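Local coordinates for N-acetyltransferase domain-containing protein (Deinococcus radiodurans, PDB 3S6F), which probably transfers an acetyl group from acetyl-coenzyme A to an amine, as a GNAT-family N-acetyltransferase, and binds coenzyme A, at residues Q11-L16 against L52-D57; D57-G62 against E80-W85; A74-L79 against Y106-S111. All coordinates share one frame; numbering follows the deposited sequence. Where two conformers were deposited one is given.

Contact 1 (Q11-L16 against L52-D57); sequences QFQTTL and LARTPD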
loop_
_atom_site.group_PDB
_atom_site.type_symbol
_atom_site.label_atom_id
_atom_site.label_comp_id
_atom_site.label_asym_id
_atom_site.label_seq_id
_atom_site.Cartn_x
_atom_site.Cartn_y
_atom_site.Cartn_z
ATOM N N GLN A 11 -18.541 -19.359 -0.141
ATOM C CA GLN A 11 -18.949 -18.267 -0.983
ATOM C C GLN A 11 -18.068 -17.060 -0.766
ATOM O O GLN A 11 -17.572 -16.841 0.328
ATOM C CB GLN A 11 -20.400 -17.931 -0.690
ATOM C CG GLN A 11 -21.351 -19.105 -1.120
ATOM C CD GLN A 11 -22.783 -18.652 -1.273
ATOM O OE1 GLN A 11 -23.562 -18.708 -0.318
ATOM N NE2 GLN A 11 -23.121 -18.142 -2.451
ATOM N N PHE A 12 -17.935 -16.245 -1.797
ATOM C CA PHE A 12 -17.075 -15.060 -1.753
ATOM C C PHE A 12 -17.903 -13.815 -1.947
ATOM O O PHE A 12 -18.889 -13.806 -2.711
ATOM C CB PHE A 12 -16.027 -15.136 -2.865
ATOM C CG PHE A 12 -15.124 -16.299 -2.741
ATOM C CD1 PHE A 12 -15.439 -17.518 -3.318
ATOM C CD2 PHE A 12 -13.911 -16.190 -2.071
ATOM C CE1 PHE A 12 -14.612 -18.587 -3.218
ATOM C CE2 PHE A 12 -13.072 -17.259 -1.957
ATOM C CZ PHE A 12 -13.413 -18.484 -2.526
ATOM N N GLN A 13 -17.488 -12.727 -1.297
ATOM C CA GLN A 13 -18.105 -11.438 -1.502
ATOM C C GLN A 13 -17.080 -10.333 -1.291
ATOM O O GLN A 13 -16.061 -10.536 -0.636
ATOM C CB GLN A 13 -19.363 -11.228 -0.655
ATOM C CG GLN A 13 -19.123 -11.134 0.809
ATOM C CD GLN A 13 -20.414 -11.053 1.550
ATOM O OE1 GLN A 13 -21.131 -12.054 1.650
ATOM N NE2 GLN A 13 -20.735 -9.887 2.059
ATOM N N THR A 14 -17.404 -9.163 -1.832
ATOM C CA THR A 14 -16.523 -8.014 -1.832
ATOM C C THR A 14 -17.164 -6.790 -1.188
ATOM O O THR A 14 -16.706 -5.663 -1.376
ATOM C CB THR A 14 -16.073 -7.700 -3.271
ATOM O OG1 THR A 14 -17.237 -7.397 -4.049
ATOM C CG2 THR A 14 -15.325 -8.864 -3.893
ATOM N N THR A 15 -18.223 -7.016 -0.407
ATOM C CA THR A 15 -18.871 -5.987 0.379
ATOM C C THR A 15 -19.047 -6.509 1.803
ATOM O O THR A 15 -18.889 -7.699 2.066
ATOM C CB THR A 15 -20.254 -5.607 -0.141
ATOM O OG1 THR A 15 -21.199 -6.574 0.299
ATOM C CG2 THR A 15 -20.266 -5.374 -1.647
ATOM N N LEU A 16 -19.413 -5.616 2.711
ATOM C CA LEU A 16 -19.765 -5.962 4.068
ATOM C C LEU A 16 -21.265 -6.199 4.244
ATOM O O LEU A 16 -21.740 -6.355 5.353
ATOM C CB LEU A 16 -19.258 -4.895 5.041
ATOM C CG LEU A 16 -17.742 -4.864 5.224
ATOM C CD1 LEU A 16 -17.308 -3.531 5.826
ATOM C CD2 LEU A 16 -17.310 -6.043 6.108
ATOM N N LEU A 52 -13.911 -11.536 0.937
ATOM C CA LEU A 52 -14.236 -12.422 2.039
ATOM C C LEU A 52 -14.650 -13.786 1.524
ATOM O O LEU A 52 -15.389 -13.870 0.547
ATOM C CB LEU A 52 -15.428 -11.856 2.852
ATOM C CG LEU A 52 -15.337 -10.393 3.270
ATOM C CD1 LEU A 52 -16.562 -9.970 4.074
ATOM C CD2 LEU A 52 -14.050 -10.117 4.072
ATOM N N ALA A 53 -14.233 -14.821 2.244
ATOM C CA ALA A 53 -14.655 -16.204 2.034
ATOM C C ALA A 53 -15.483 -16.612 3.238
ATOM O O ALA A 53 -15.021 -16.456 4.364
ATOM C CB ALA A 53 -13.439 -17.111 1.896
ATOM N N ARG A 54 -16.713 -17.066 2.990
ATOM C CA ARG A 54 -17.692 -17.332 4.045
ATOM C C ARG A 54 -18.242 -18.750 3.928
ATOM O O ARG A 54 -18.516 -19.230 2.835
ATOM C CB ARG A 54 -18.866 -16.344 3.955
ATOM C CG ARG A 54 -18.409 -14.889 4.032
ATOM C CD ARG A 54 -19.576 -13.916 3.970
ATOM N NE ARG A 54 -20.350 -13.894 5.191
ATOM C CZ ARG A 54 -21.475 -13.233 5.360
ATOM N NH1 ARG A 54 -22.062 -12.628 4.354
ATOM N NH2 ARG A 54 -22.028 -13.216 6.544
ATOM N N THR A 55 -18.462 -19.365 5.072
ATOM C CA THR A 55 -19.233 -20.610 5.142
ATOM C C THR A 55 -20.737 -20.261 5.070
ATOM O O THR A 55 -21.134 -19.112 5.200
ATOM C CB THR A 55 -18.875 -21.401 6.415
ATOM O OG1 THR A 55 -18.884 -20.516 7.536
ATOM C CG2 THR A 55 -17.533 -22.042 6.291
ATOM N N PRO A 56 -21.597 -21.296 4.888
ATOM C CA PRO A 56 -23.011 -21.040 4.723
ATOM C C PRO A 56 -23.678 -20.319 5.890
ATOM O O PRO A 56 -24.634 -19.561 5.660
ATOM C CB PRO A 56 -23.604 -22.440 4.468
ATOM C CG PRO A 56 -22.498 -23.221 3.889
ATOM C CD PRO A 56 -21.232 -22.671 4.515
ATOM N N ASP A 57 -23.176 -20.511 7.105
ATOM C CA ASP A 57 -23.701 -19.824 8.263
ATOM C C ASP A 57 -23.294 -18.347 8.356
ATOM O O ASP A 57 -23.743 -17.646 9.259
ATOM C CB ASP A 57 -23.339 -20.537 9.576
ATOM C CG ASP A 57 -21.834 -20.548 9.882
ATOM O OD1 ASP A 57 -21.025 -19.978 9.082
ATOM O OD2 ASP A 57 -21.464 -21.089 10.959
#

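Contact 2 (D57-G62 against E80-W85); sequences DGQVIG and EVQAGW. With COA (coenzyme A), chain B.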
loop_
_atom_site.group_PDB
_atom_site.type_symbol
_atom_site.label_atom_id
_atom_site.label_comp_id
_atom_site.label_asym_id
_atom_site.label_seq_id
_atom_site.Cartn_x
_atom_site.Cartn_y
_atom_site.Cartn_z
ATOM N N ASP A 57 -23.176 -20.511 7.105
ATOM C CA ASP A 57 -23.701 -19.824 8.263
ATOM C C ASP A 57 -23.294 -18.347 8.356
ATOM O O ASP A 57 -23.743 -17.646 9.259
ATOM C CB ASP A 57 -23.339 -20.537 9.576
ATOM C CG ASP A 57 -21.834 -20.548 9.882
ATOM O OD1 ASP A 57 -21.025 -19.978 9.082
ATOM O OD2 ASP A 57 -21.464 -21.089 10.959
ATOM N N GLY A 58 -22.465 -17.868 7.420
ATOM C CA GLY A 58 -22.064 -16.492 7.368
ATOM C C GLY A 58 -20.745 -16.183 8.042
ATOM O O GLY A 58 -20.251 -15.060 7.891
ATOM N N GLN A 59 -20.144 -17.143 8.761
ATOM C CA GLN A 59 -18.817 -16.902 9.312
ATOM C C GLN A 59 -17.835 -16.622 8.198
ATOM O O GLN A 59 -17.794 -17.335 7.205
ATOM C CB GLN A 59 -18.324 -18.117 10.085
ATOM C CG GLN A 59 -16.864 -18.082 10.615
ATOM C CD GLN A 59 -16.595 -17.044 11.688
ATOM O OE1 GLN A 59 -17.401 -16.915 12.639
ATOM N NE2 GLN A 59 -15.437 -16.308 11.579
ATOM N N VAL A 60 -16.989 -15.613 8.398
ATOM C CA VAL A 60 -15.893 -15.325 7.496
ATOM C C VAL A 60 -14.704 -16.209 7.893
ATOM O O VAL A 60 -14.226 -16.129 9.028
ATOM C CB VAL A 60 -15.504 -13.834 7.518
ATOM C CG1 VAL A 60 -14.302 -13.577 6.576
ATOM C CG2 VAL A 60 -16.726 -12.963 7.108
ATOM N N ILE A 61 -14.216 -17.060 7.003
ATOM C CA ILE A 61 -13.096 -17.915 7.350
ATOM C C ILE A 61 -11.817 -17.566 6.589
ATOM O O ILE A 61 -10.765 -18.114 6.879
ATOM C CB ILE A 61 -13.431 -19.432 7.319
ATOM C CG1 ILE A 61 -13.898 -19.856 5.930
ATOM C CG2 ILE A 61 -14.483 -19.802 8.392
ATOM C CD1 ILE A 61 -12.834 -19.871 4.822
ATOM N N GLY A 62 -11.893 -16.592 5.667
ATOM C CA GLY A 62 -10.687 -16.063 5.032
ATOM C C GLY A 62 -10.968 -14.690 4.545
ATOM O O GLY A 62 -12.113 -14.386 4.164
ATOM N N GLU A 80 -5.432 -13.717 5.267
ATOM C CA GLU A 80 -5.460 -14.761 6.268
ATOM C C GLU A 80 -6.616 -15.697 6.009
ATOM O O GLU A 80 -7.732 -15.309 5.691
ATOM C CB GLU A 80 -5.592 -14.198 7.687
ATOM C CG GLU A 80 -5.377 -15.233 8.779
ATOM C CD GLU A 80 -5.322 -14.627 10.181
ATOM O OE1 GLU A 80 -5.597 -13.411 10.320
ATOM O OE2 GLU A 80 -5.027 -15.381 11.142
ATOM N N VAL A 81 -6.307 -16.987 6.163
ATOM C CA VAL A 81 -7.278 -18.073 6.154
ATOM C C VAL A 81 -7.191 -18.738 7.512
ATOM O O VAL A 81 -6.105 -19.013 8.013
ATOM C CB VAL A 81 -7.002 -19.083 5.008
ATOM C CG1 VAL A 81 -7.865 -20.327 5.115
ATOM C CG2 VAL A 81 -7.163 -18.388 3.640
ATOM N N GLN A 82 -8.336 -18.983 8.128
ATOM C CA GLN A 82 -8.341 -19.615 9.456
ATOM C C GLN A 82 -7.734 -21.006 9.358
ATOM O O GLN A 82 -7.921 -21.708 8.373
ATOM C CB GLN A 82 -9.747 -19.641 10.039
ATOM C CG GLN A 82 -10.200 -18.203 10.292
ATOM C CD GLN A 82 -11.430 -18.047 11.104
ATOM O OE1 GLN A 82 -11.991 -19.028 11.550
ATOM N NE2 GLN A 82 -11.863 -16.792 11.336
ATOM N N ALA A 83 -6.989 -21.459 10.376
ATOM C CA ALA A 83 -6.114 -22.643 10.207
ATOM C C ALA A 83 -6.796 -23.930 9.693
ATOM O O ALA A 83 -6.204 -24.639 8.898
ATOM C CB ALA A 83 -5.305 -22.943 11.530
ATOM N N GLY A 84 -8.029 -24.215 10.114
ATOM C CA GLY A 84 -8.744 -25.436 9.719
ATOM C C GLY A 84 -9.149 -25.477 8.263
ATOM O O GLY A 84 -9.611 -26.490 7.770
ATOM N N TRP A 85 -8.966 -24.342 7.593
ATOM C CA TRP A 85 -9.384 -24.116 6.210
ATOM C C TRP A 85 -8.219 -23.925 5.263
ATOM O O TRP A 85 -8.451 -23.720 4.070
ATOM C CB TRP A 85 -10.317 -22.896 6.120
ATOM C CG TRP A 85 -11.698 -23.210 6.589
ATOM C CD1 TRP A 85 -12.255 -22.930 7.785
ATOM C CD2 TRP A 85 -12.695 -23.904 5.836
ATOM N NE1 TRP A 85 -13.557 -23.379 7.831
ATOM C CE2 TRP A 85 -13.836 -24.009 6.647
ATOM C CE3 TRP A 85 -12.716 -24.488 4.570
ATOM C CZ2 TRP A 85 -15.007 -24.641 6.206
ATOM C CZ3 TRP A 85 -13.877 -25.102 4.136
ATOM C CH2 TRP A 85 -14.988 -25.169 4.960
HETATM N N1A COA B . 5.472 -21.671 5.673
HETATM C C2A COA B . 5.703 -22.457 4.565
HETATM N N3A COA B . 4.781 -22.577 3.550
HETATM C C4A COA B . 3.606 -21.912 3.672
HETATM C C5A COA B . 3.335 -21.137 4.796
HETATM C C6A COA B . 4.292 -20.991 5.799
HETATM N N6A COA B . 4.088 -20.221 6.874
HETATM N N7A COA B . 2.092 -20.610 4.632
HETATM C C8A COA B . 1.600 -21.054 3.455
HETATM N N9A COA B . 2.520 -21.862 2.850
HETATM C C1B COA B . 2.405 -22.508 1.544
HETATM C C2B COA B . 2.455 -24.027 1.643
HETATM O O2B COA B . 3.081 -24.457 0.474
HETATM C C3B COA B . 1.004 -24.479 1.609
HETATM O O3B COA B . 0.817 -25.804 1.144
HETATM P P3B COA B . 0.633 -27.026 2.198
HETATM O O7A COA B . 1.881 -27.044 3.044
HETATM O O8A COA B . -0.586 -26.736 3.037
HETATM O O9A COA B . 0.475 -28.257 1.339
HETATM C C4B COA B . 0.441 -23.424 0.670
HETATM O O4B COA B . 1.154 -22.230 0.965
HETATM C C5B COA B . -1.050 -23.201 0.842
HETATM O O5B COA B . -1.537 -22.483 -0.277
HETATM P P1A COA B . -3.133 -22.258 -0.378
HETATM O O1A COA B . -3.350 -21.595 -1.692
HETATM O O2A COA B . -3.911 -23.505 -0.075
HETATM O O3A COA B . -3.331 -21.145 0.749
HETATM P P2A COA B . -3.964 -21.295 2.216
HETATM O O4A COA B . -3.328 -22.428 2.929
HETATM O O5A COA B . -5.446 -21.293 2.076
HETATM O O6A COA B . -3.528 -19.886 2.806
HETATM C CBP COA B . -1.944 -18.441 3.864
HETATM C CCP COA B . -2.164 -19.468 2.765
HETATM C CDP COA B . -2.904 -17.255 3.649
HETATM C CEP COA B . -0.489 -17.928 3.782
HETATM C CAP COA B . -2.209 -19.166 5.195
HETATM O OAP COA B . -1.169 -20.081 5.489
HETATM C C9P COA B . -2.315 -18.178 6.333
HETATM O O9P COA B . -3.472 -17.590 6.610
HETATM N N8P COA B . -1.263 -17.935 7.103
HETATM C C7P COA B . -1.316 -16.990 8.212
HETATM C C6P COA B . -1.298 -15.517 7.780
HETATM C C5P COA B . -0.228 -15.282 6.752
HETATM O O5P COA B . 0.909 -15.721 6.943
HETATM N N4P COA B . -0.602 -14.575 5.676
HETATM C C3P COA B . 0.337 -14.046 4.715
HETATM C C2P COA B . 0.447 -12.539 4.948
HETATM S S1P COA B . 1.309 -12.112 6.499
#

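Contact 3 (A74-L79 against Y106-S111); sequences ASIPLL and YMVDLS. With COA (coenzyme A), chain B.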
loop_
_atom_site.group_PDB
_atom_site.type_symbol
_atom_site.label_atom_id
_atom_site.label_comp_id
_atom_site.label_asym_id
_atom_site.label_seq_id
_atom_site.Cartn_x
_atom_site.Cartn_y
_atom_site.Cartn_z
ATOM N N ALA A 74 -1.317 -0.250 -5.845
ATOM C CA ALA A 74 -2.058 -0.895 -4.807
ATOM C C ALA A 74 -1.114 -1.687 -3.918
ATOM O O ALA A 74 -0.023 -2.097 -4.320
ATOM C CB ALA A 74 -3.141 -1.804 -5.379
ATOM N N SER A 75 -1.531 -1.910 -2.674
ATOM C CA SER A 75 -0.817 -2.816 -1.797
ATOM C C SER A 75 -1.784 -3.650 -0.984
ATOM O O SER A 75 -2.919 -3.257 -0.735
ATOM C CB SER A 75 0.137 -2.073 -0.872
ATOM O OG SER A 75 -0.595 -1.286 0.082
ATOM N N ILE A 76 -1.305 -4.812 -0.551
ATOM C CA ILE A 76 -2.130 -5.831 0.112
ATOM C C ILE A 76 -1.659 -6.001 1.552
ATOM O O ILE A 76 -0.683 -6.703 1.784
ATOM C CB ILE A 76 -2.109 -7.158 -0.656
ATOM C CG1 ILE A 76 -2.698 -6.898 -2.110
ATOM C CG2 ILE A 76 -2.910 -8.238 0.090
ATOM C CD1 ILE A 76 -2.576 -8.025 -3.106
ATOM N N PRO A 77 -2.292 -5.318 2.520
ATOM C CA PRO A 77 -1.784 -5.403 3.884
ATOM C C PRO A 77 -1.946 -6.743 4.572
ATOM O O PRO A 77 -1.065 -7.154 5.327
ATOM C CB PRO A 77 -2.578 -4.295 4.621
ATOM C CG PRO A 77 -2.986 -3.332 3.540
ATOM C CD PRO A 77 -3.283 -4.233 2.367
ATOM N N LEU A 78 -3.110 -7.359 4.394
ATOM C CA LEU A 78 -3.525 -8.538 5.161
ATOM C C LEU A 78 -4.095 -9.608 4.268
ATOM O O LEU A 78 -4.930 -9.327 3.403
ATOM C CB LEU A 78 -4.579 -8.161 6.207
ATOM C CG LEU A 78 -4.233 -7.090 7.236
ATOM C CD1 LEU A 78 -5.505 -6.671 7.987
ATOM C CD2 LEU A 78 -3.118 -7.551 8.193
ATOM N N LEU A 79 -3.701 -10.848 4.522
ATOM C CA LEU A 79 -4.263 -12.051 3.919
ATOM C C LEU A 79 -4.281 -13.109 5.008
ATOM O O LEU A 79 -3.228 -13.414 5.573
ATOM C CB LEU A 79 -3.412 -12.520 2.736
ATOM C CG LEU A 79 -3.751 -13.899 2.150
ATOM C CD1 LEU A 79 -5.098 -13.880 1.430
ATOM C CD2 LEU A 79 -2.619 -14.389 1.250
ATOM N N TYR A 106 -0.514 -0.648 -12.610
ATOM C CA TYR A 106 0.880 -0.866 -12.812
ATOM C C TYR A 106 1.574 -1.606 -11.671
ATOM O O TYR A 106 2.305 -2.576 -11.906
ATOM C CB TYR A 106 1.579 0.490 -13.099
ATOM C CG TYR A 106 3.081 0.362 -13.247
ATOM C CD1 TYR A 106 3.608 -0.579 -14.121
ATOM C CD2 TYR A 106 3.953 1.139 -12.526
ATOM C CE1 TYR A 106 4.949 -0.755 -14.227
ATOM C CE2 TYR A 106 5.341 0.986 -12.649
ATOM C CZ TYR A 106 5.822 -0.007 -13.516
ATOM O OH TYR A 106 7.164 -0.276 -13.649
HETATM N N MSE A 107 1.336 -1.164 -10.439
HETATM C CA MSE A 107 2.034 -1.717 -9.274
HETATM C C MSE A 107 1.073 -2.367 -8.303
HETATM O O MSE A 107 0.120 -1.733 -7.871
HETATM C CB MSE A 107 2.748 -0.605 -8.501
HETATM C CG MSE A 107 3.794 0.115 -9.289
HETATM SE SE MSE A 107 4.253 1.856 -8.483
HETATM C CE MSE A 107 4.846 1.253 -6.769
ATOM N N VAL A 108 1.380 -3.599 -7.906
ATOM C CA VAL A 108 0.743 -4.239 -6.754
ATOM C C VAL A 108 1.870 -4.795 -5.916
ATOM O O VAL A 108 2.722 -5.544 -6.439
ATOM C CB VAL A 108 -0.217 -5.362 -7.124
ATOM C CG1 VAL A 108 -0.894 -5.903 -5.862
ATOM C CG2 VAL A 108 -1.301 -4.845 -8.132
ATOM N N ASP A 109 1.884 -4.464 -4.633
ATOM C CA ASP A 109 2.981 -4.827 -3.766
ATOM C C ASP A 109 2.485 -5.289 -2.403
ATOM O O ASP A 109 1.430 -4.863 -1.911
ATOM C CB ASP A 109 3.930 -3.618 -3.544
ATOM C CG ASP A 109 4.615 -3.130 -4.812
ATOM O OD1 ASP A 109 3.919 -2.613 -5.727
ATOM O OD2 ASP A 109 5.844 -3.230 -4.900
ATOM N N LEU A 110 3.276 -6.135 -1.745
ATOM C CA LEU A 110 3.007 -6.579 -0.381
ATOM C C LEU A 110 4.315 -6.976 0.273
ATOM O O LEU A 110 5.306 -7.203 -0.406
ATOM C CB LEU A 110 1.968 -7.721 -0.343
ATOM C CG LEU A 110 2.386 -9.013 -1.049
ATOM C CD1 LEU A 110 3.132 -9.980 -0.095
ATOM C CD2 LEU A 110 1.150 -9.690 -1.640
ATOM N N SER A 111 4.292 -7.024 1.591
ATOM C CA SER A 111 5.436 -7.443 2.418
ATOM C C SER A 111 5.231 -8.823 2.994
ATOM O O SER A 111 4.115 -9.188 3.380
ATOM C CB SER A 111 5.679 -6.471 3.569
ATOM O OG SER A 111 5.894 -5.153 3.071
HETATM N N1A COA B . 5.472 -21.671 5.673
HETATM C C2A COA B . 5.703 -22.457 4.565
HETATM N N3A COA B . 4.781 -22.577 3.550
HETATM C C4A COA B . 3.606 -21.912 3.672
HETATM C C5A COA B . 3.335 -21.137 4.796
HETATM C C6A COA B . 4.292 -20.991 5.799
HETATM N N6A COA B . 4.088 -20.221 6.874
HETATM N N7A COA B . 2.092 -20.610 4.632
HETATM C C8A COA B . 1.600 -21.054 3.455
HETATM N N9A COA B . 2.520 -21.862 2.850
HETATM C C1B COA B . 2.405 -22.508 1.544
HETATM C C2B COA B . 2.455 -24.027 1.643
HETATM O O2B COA B . 3.081 -24.457 0.474
HETATM C C3B COA B . 1.004 -24.479 1.609
HETATM O O3B COA B . 0.817 -25.804 1.144
HETATM P P3B COA B . 0.633 -27.026 2.198
HETATM O O7A COA B . 1.881 -27.044 3.044
HETATM O O8A COA B . -0.586 -26.736 3.037
HETATM O O9A COA B . 0.475 -28.257 1.339
HETATM C C4B COA B . 0.441 -23.424 0.670
HETATM O O4B COA B . 1.154 -22.230 0.965
HETATM C C5B COA B . -1.050 -23.201 0.842
HETATM O O5B COA B . -1.537 -22.483 -0.277
HETATM P P1A COA B . -3.133 -22.258 -0.378
HETATM O O1A COA B . -3.350 -21.595 -1.692
HETATM O O2A COA B . -3.911 -23.505 -0.075
HETATM O O3A COA B . -3.331 -21.145 0.749
HETATM P P2A COA B . -3.964 -21.295 2.216
HETATM O O4A COA B . -3.328 -22.428 2.929
HETATM O O5A COA B . -5.446 -21.293 2.076
HETATM O O6A COA B . -3.528 -19.886 2.806
HETATM C CBP COA B . -1.944 -18.441 3.864
HETATM C CCP COA B . -2.164 -19.468 2.765
HETATM C CDP COA B . -2.904 -17.255 3.649
HETATM C CEP COA B . -0.489 -17.928 3.782
HETATM C CAP COA B . -2.209 -19.166 5.195
HETATM O OAP COA B . -1.169 -20.081 5.489
HETATM C C9P COA B . -2.315 -18.178 6.333
HETATM O O9P COA B . -3.472 -17.590 6.610
HETATM N N8P COA B . -1.263 -17.935 7.103
HETATM C C7P COA B . -1.316 -16.990 8.212
HETATM C C6P COA B . -1.298 -15.517 7.780
HETATM C C5P COA B . -0.228 -15.282 6.752
HETATM O O5P COA B . 0.909 -15.721 6.943
HETATM N N4P COA B . -0.602 -14.575 5.676
HETATM C C3P COA B . 0.337 -14.046 4.715
HETATM C C2P COA B . 0.447 -12.539 4.948
HETATM S S1P COA B . 1.309 -12.112 6.499
HETATM O O HOH W 1 2.236 -0.533 -4.844
HETATM O O HOH W 2 1.826 -6.076 2.930
#

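Contact 1 (Q11-L16 against L52-D57)
Gln-11 and Arg-54 form a hydrogen-bonded antiparallel pair. Gln-11 N donates to Arg-54 O at 3.0 Å, and Arg-54 N returns a bond to Gln-11 O. Phe-12 and Ala-53 follow as a non-hydrogen-bonded pair. Phe-12 CA makes a CA-H...O contact of 3.1 Å with Leu-52 O. Phe-12 CE2 lies 3.9 Å from Ala-53 CB. Leu-90 of helix 90-102 touches both residues, and Arg-97 of that helix makes a cation-pi contact with the Phe-12 ring. Gln-13 completes the ladder with Leu-52. Leu-52 N donates to Gln-13 O at 2.8 Å. The Gln-13 side chain is on the opposite face from Phe-12. Its CG lies between backbone N and carbonyl carbon (chi1 68°), and the extended chain beyond reaches Arg-54. Gln-13 OE1 accepts from Arg-54 NH1 at 2.9 Å. OE1 is in the guanidinium plane, but NH1 stands 43° out of the carbonyl plane. Gln-13 NE2 donates to Thr-15 O at 2.9 Å and also to Glu-17 O. Bonds at both ends thus fix the rotation of the amide. Arg-54 NH2 is taken by Gly-18 O and Gly-58 O. Leu-16 CD2 only just reaches Leu-52 CD1. This is a short antiparallel strand added at one margin of the GNAT sheet.

Contact 2 (D57-G62 against E80-W85)
Ile-61 lies over one face of the Trp-85 indole, and the two side chains cross at about a right angle. This is the tight part of the contact. In one of two modelled conformers, Ile-61 CG1 lies between backbone N and carbonyl carbon (chi1 59°), which sets it over the indole. There CG1 is 3.9 Å from the centroid of the Trp-85 five-membered ring, 8° off its normal. Ile-61 CB approaches Trp-85 CD1 to 3.7 Å. Gln-82 N donates to Ile-61 O at 2.9 Å. The next pair, Gly-62 with Val-81, is also close: Gly-62 CA is 3.1 Å from Glu-80 O. A beta carbon on Gly-62 would be tight against Val-81 CG2.

The looser side holds Gln-59 and Gln-82, both partly exposed. Gln-59 NE2 and Gln-82 NE2 are 3.6 Å apart and do not bond. Gln-59 NE2 donates to Val-60 O at 2.8 Å, while Gln-82 NE2 donates to Gly-25 O. Gln-82 CG passes 3.5 Å from Ile-61 O. An alanine in place of Gln-82 would probably leave Gly-25 O without this donor and open a gap beside Ile-61 O.

Val-81 N points to coenzyme A and donates to O9P at 2.9 Å. The contact joins the open end of hairpin 60-68/73-81. Leu-90 of helix 90-102 packs on Ile-61 and Val-81, and strand 49-54 pairs with the classic bulge at Ile-61 and Gly-62.

Contact 3 (A74-L79 against Y106-S111)
The carboxylate of Asp-109 meets Ala-74 through a water at its OD1 end. That water donates to Asp-109 OD1 and, at 2.8 Å, to Ala-74 O. At the carboxylate's oxygens the second subunit adds Arg-134 of that chain, in a salt bridge to OD1, and Ser-111 of that chain, bonded to OD2. The flat peptide of Ala-74 receives a second donor: Asp-109 N approaches Ala-74 O from 25° out of the carbonyl plane.

These residues belong to a beta-alpha-beta unit, in which helix 90-102 connects the parallel strands 73-81 and 107-112. Ala-74 N donates to Met-107 O at 2.9 Å, and Ile-76 N to Asp-109 O at 3.1 Å. Ala-74 pairs with Val-108, and Ser-75 with Asp-109.

On the helix side, Val-108 CG1 is anti to its backbone N (chi1 -176°), which turns this methyl to Ile-76 CD1 at 3.9 Å. Met-95 and Val-98 of the helix pack on Ile-76. Leu-110 CB lies 3.5 Å from Ile-76 O.

Direct pairing then stops. A water donates to Ile-76 O and accepts from Ser-111 N, taking the place of a strand-to-strand bond. The two strands part here, as in other GNAT proteins, where the gap between them receives the pantetheine arm. On the far side of Pro-77 the strand edge serves the cofactor instead. Leu-79 CD2 touches the cofactor methyl CDP at 3.7 Å, and Leu-79 O accepts from coenzyme A N4P at 2.9 Å.

In the fold
From the N terminus the chain first forms strand 11-13, passes through helix 37-46 and returns along strand 49-54, where contact 1 closes the first loop. The turn through Asp-57, which contacts 1 and 2 share, leads into strand 60-68. Contact 2 follows in series and closes hairpin 60-68/73-81. Contact 3 begins within that hairpin, at 74-79, and closes only after helix 90-102, so contacts 2 and 3 cross. All three lie on one sheet, running from strand 11-13 to strand 107-112, where the second subunit continues it. Contacts 1 and 2 adjoin through strands 49-54 and 60-68. Contacts 2 and 3 share strand 73-81 and both touch coenzyme A.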